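Local coordinates for protein alpha-2,3-sialyltransferase (Campylobacter jejuni, PDB 2P2V) that probably transfers sialic acid from a CMP-activated donor to acceptor glycans through an alpha-2,3 linkage, this chain holding the glycosyltransferase domain of a longer membrane protein, at residues Tyr77-Ala80 with Lys81-Leu85. Residues are numbered along the deposited sequence; the frame is centred on the assembly and turned at random.
Sequences YHTA and KQLIL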
ATOM      1  N   TYR A  77     -15.040  16.017 -16.030  1.00 20.53           N
ATOM      2  CA  TYR A  77     -13.915  16.797 -15.434  1.00 20.50           C
ATOM      3  C   TYR A  77     -13.461  17.904 -16.392  1.00 21.83           C
ATOM      4  O   TYR A  77     -13.313  19.036 -16.033  1.00 20.39           O
ATOM      5  CB  TYR A  77     -12.754  15.849 -15.120  1.00 19.67           C
ATOM      6  CG  TYR A  77     -11.573  16.509 -14.440  1.00 22.45           C
ATOM      7  CD1 TYR A  77     -11.589  16.744 -13.055  1.00 22.28           C
ATOM      8  CD2 TYR A  77     -10.466  16.927 -15.162  1.00 21.88           C
ATOM      9  CE1 TYR A  77     -10.497  17.367 -12.428  1.00 20.32           C
ATOM     10  CE2 TYR A  77      -9.348  17.547 -14.530  1.00 21.46           C
ATOM     11  CZ  TYR A  77      -9.381  17.718 -13.173  1.00 24.25           C
ATOM     12  OH  TYR A  77      -8.270  18.309 -12.627  1.00 23.56           O
ATOM     13  N   HIS A  78     -13.250  17.526 -17.661  1.00 21.68           N
ATOM     14  CA  HIS A  78     -12.885  18.476 -18.692  1.00 21.12           C
ATOM     15  C   HIS A  78     -14.008  19.535 -18.877  1.00 20.81           C
ATOM     16  O   HIS A  78     -13.735  20.738 -18.980  1.00 23.07           O
ATOM     17  CB  HIS A  78     -12.706  17.618 -19.989  1.00 21.54           C
ATOM     18  CG  HIS A  78     -12.610  18.445 -21.235  1.00 23.74           C
ATOM     19  ND1 HIS A  78     -11.698  19.461 -21.385  1.00 25.21           N
ATOM     20  CD2 HIS A  78     -13.306  18.379 -22.398  1.00 26.22           C
ATOM     21  CE1 HIS A  78     -11.874  20.032 -22.564  1.00 27.86           C
ATOM     22  NE2 HIS A  78     -12.843  19.384 -23.197  1.00 24.21           N
ATOM     23  N   THR A  79     -15.258  19.111 -18.850  1.00 21.12           N
ATOM     24  CA  THR A  79     -16.393  20.048 -19.034  1.00 21.99           C
ATOM     25  C   THR A  79     -16.379  21.047 -17.887  1.00 22.37           C
ATOM     26  O   THR A  79     -16.486  22.247 -18.104  1.00 22.53           O
ATOM     27  CB  THR A  79     -17.748  19.327 -19.092  1.00 23.06           C
ATOM     28  OG1 THR A  79     -17.777  18.412 -20.212  1.00 22.64           O
ATOM     29  CG2 THR A  79     -18.884  20.331 -19.314  1.00 25.16           C
ATOM     30  N   ALA A  80     -16.244  20.530 -16.674  1.00 21.97           N
ATOM     31  CA  ALA A  80     -16.147  21.445 -15.506  1.00 21.37           C
ATOM     32  C   ALA A  80     -14.979  22.454 -15.551  1.00 22.22           C
ATOM     33  O   ALA A  80     -15.135  23.636 -15.130  1.00 22.66           O
ATOM     34  CB  ALA A  80     -16.126  20.570 -14.224  1.00 23.19           C
ATOM     35  N   LYS A  81     -13.794  22.030 -15.987  1.00 20.83           N
ATOM     36  CA  LYS A  81     -12.655  22.915 -16.176  1.00 22.42           C
ATOM     37  C   LYS A  81     -12.964  23.963 -17.249  1.00 23.33           C
ATOM     38  O   LYS A  81     -12.617  25.111 -17.063  1.00 24.80           O
ATOM     39  CB  LYS A  81     -11.397  22.166 -16.596  1.00 21.49           C
ATOM     40  CG  LYS A  81     -10.802  21.253 -15.587  1.00 23.46           C
ATOM     41  CD  LYS A  81     -10.124  22.120 -14.507  1.00 28.74           C
ATOM     42  CE  LYS A  81      -9.598  21.222 -13.471  1.00 29.43           C
ATOM     43  NZ  LYS A  81      -8.799  21.988 -12.462  1.00 33.00           N
ATOM     44  N   GLN A  82     -13.669  23.577 -18.301  1.00 23.16           N
ATOM     45  CA  GLN A  82     -14.076  24.574 -19.290  1.00 25.08           C
ATOM     46  C   GLN A  82     -15.177  25.553 -18.782  1.00 25.93           C
ATOM     47  O   GLN A  82     -15.153  26.719 -19.140  1.00 26.68           O
ATOM     48  CB  GLN A  82     -14.535  23.869 -20.547  1.00 25.88           C
ATOM     49  CG  GLN A  82     -13.381  23.180 -21.262  1.00 26.71           C
ATOM     50  CD  GLN A  82     -12.270  24.127 -21.648  1.00 30.63           C
ATOM     51  OE1 GLN A  82     -12.526  25.226 -22.171  1.00 32.34           O
ATOM     52  NE2 GLN A  82     -11.027  23.695 -21.454  1.00 25.94           N
ATOM     53  N   LEU A  83     -16.130  25.061 -17.990  1.00 26.49           N
ATOM     54  CA  LEU A  83     -17.155  25.920 -17.373  1.00 27.15           C
ATOM     55  C   LEU A  83     -16.451  26.958 -16.560  1.00 27.12           C
ATOM     56  O   LEU A  83     -16.851  28.117 -16.554  1.00 29.05           O
ATOM     57  CB  LEU A  83     -18.111  25.118 -16.480  1.00 26.07           C
ATOM     58  CG  LEU A  83     -18.991  24.094 -17.205  1.00 27.60           C
ATOM     59  CD1 LEU A  83     -19.721  23.251 -16.254  1.00 26.70           C
ATOM     60  CD2 LEU A  83     -19.972  24.796 -18.182  1.00 26.07           C
ATOM     61  N   ILE A  84     -15.392  26.554 -15.868  1.00 27.54           N
ATOM     62  CA  ILE A  84     -14.656  27.443 -14.952  1.00 28.87           C
ATOM     63  C   ILE A  84     -13.825  28.471 -15.730  1.00 30.79           C
ATOM     64  O   ILE A  84     -13.925  29.682 -15.478  1.00 31.47           O
ATOM     65  CB  ILE A  84     -13.719  26.652 -14.018  1.00 28.39           C
ATOM     66  CG1 ILE A  84     -14.550  25.775 -13.071  1.00 28.04           C
ATOM     67  CG2 ILE A  84     -12.711  27.592 -13.323  1.00 28.92           C
ATOM     68  CD1 ILE A  84     -13.838  24.600 -12.475  1.00 29.21           C
ATOM     69  N   LEU A  85     -12.983  27.972 -16.641  1.00 31.38           N
ATOM     70  CA  LEU A  85     -12.219  28.827 -17.556  1.00 32.57           C
ATOM     71  C   LEU A  85     -13.060  29.829 -18.368  1.00 33.35           C
ATOM     72  O   LEU A  85     -12.567  30.918 -18.665  1.00 33.75           O
ATOM     73  CB  LEU A  85     -11.386  27.967 -18.535  1.00 32.49           C
ATOM     74  CG  LEU A  85     -10.230  27.136 -17.970  1.00 34.14           C
ATOM     75  CD1 LEU A  85      -9.742  26.142 -19.014  1.00 34.94           C
ATOM     76  CD2 LEU A  85      -9.060  28.002 -17.478  1.00 36.38           C
TER
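Lys81 runs alongside Tyr77 one helical turn earlier, the two chains extending in a common direction. CB of Lys81 packs 3.7 Å from Tyr77 O, the carbonyl that accepts the Lys81 N-H (3.0 Å from N to O, 163° at the hydrogen). CG sits over one face of the phenol ring, 4.1 Å from Tyr77 CE2. A bend at chi2 (-73°) then turns the chain along the ring, and the nearly straight remainder carries CE to 3.3 Å from Tyr77 OH. NZ ends beside the hydroxyl, 3.7 Å from Tyr77 OH, and forms a salt bridge with Asp119 OD2, while OD1 of the same carboxylate is hydrogen-bonded to Tyr77 OH, so a single acid ties down both tips. Four i to i+4 backbone bonds, from Lys81, Gln82, Leu83 and Ile84 back to Tyr77, His78, Thr79 and Ala80, identify this as regular alpha-helix. It belongs to helix 73-85, the crossover of a beta-alpha-beta unit between parallel strands 62-68 and 90-96; Ala80 and Ile84 rest on the latter, touching Ile94 and Ile91. The next pair round the helix, His78 and Gln82, faces a second subunit. Gln82 CG approaches His78 CE1 obliquely at 3.7 Å, and the imidazole and amide planes are 51° apart. Imidazole ND1 and amide NE2 are both hydrogen-bonded to Tyr139 OH of that subunit, whose Tyr143 ring meets the His78 ring with the planes not far from parallel. On Thr79, OG1 is hydrogen-bonded to Gln75 O one turn back in the helix and to Leu262 N, and the second bond ties the helix to a loop.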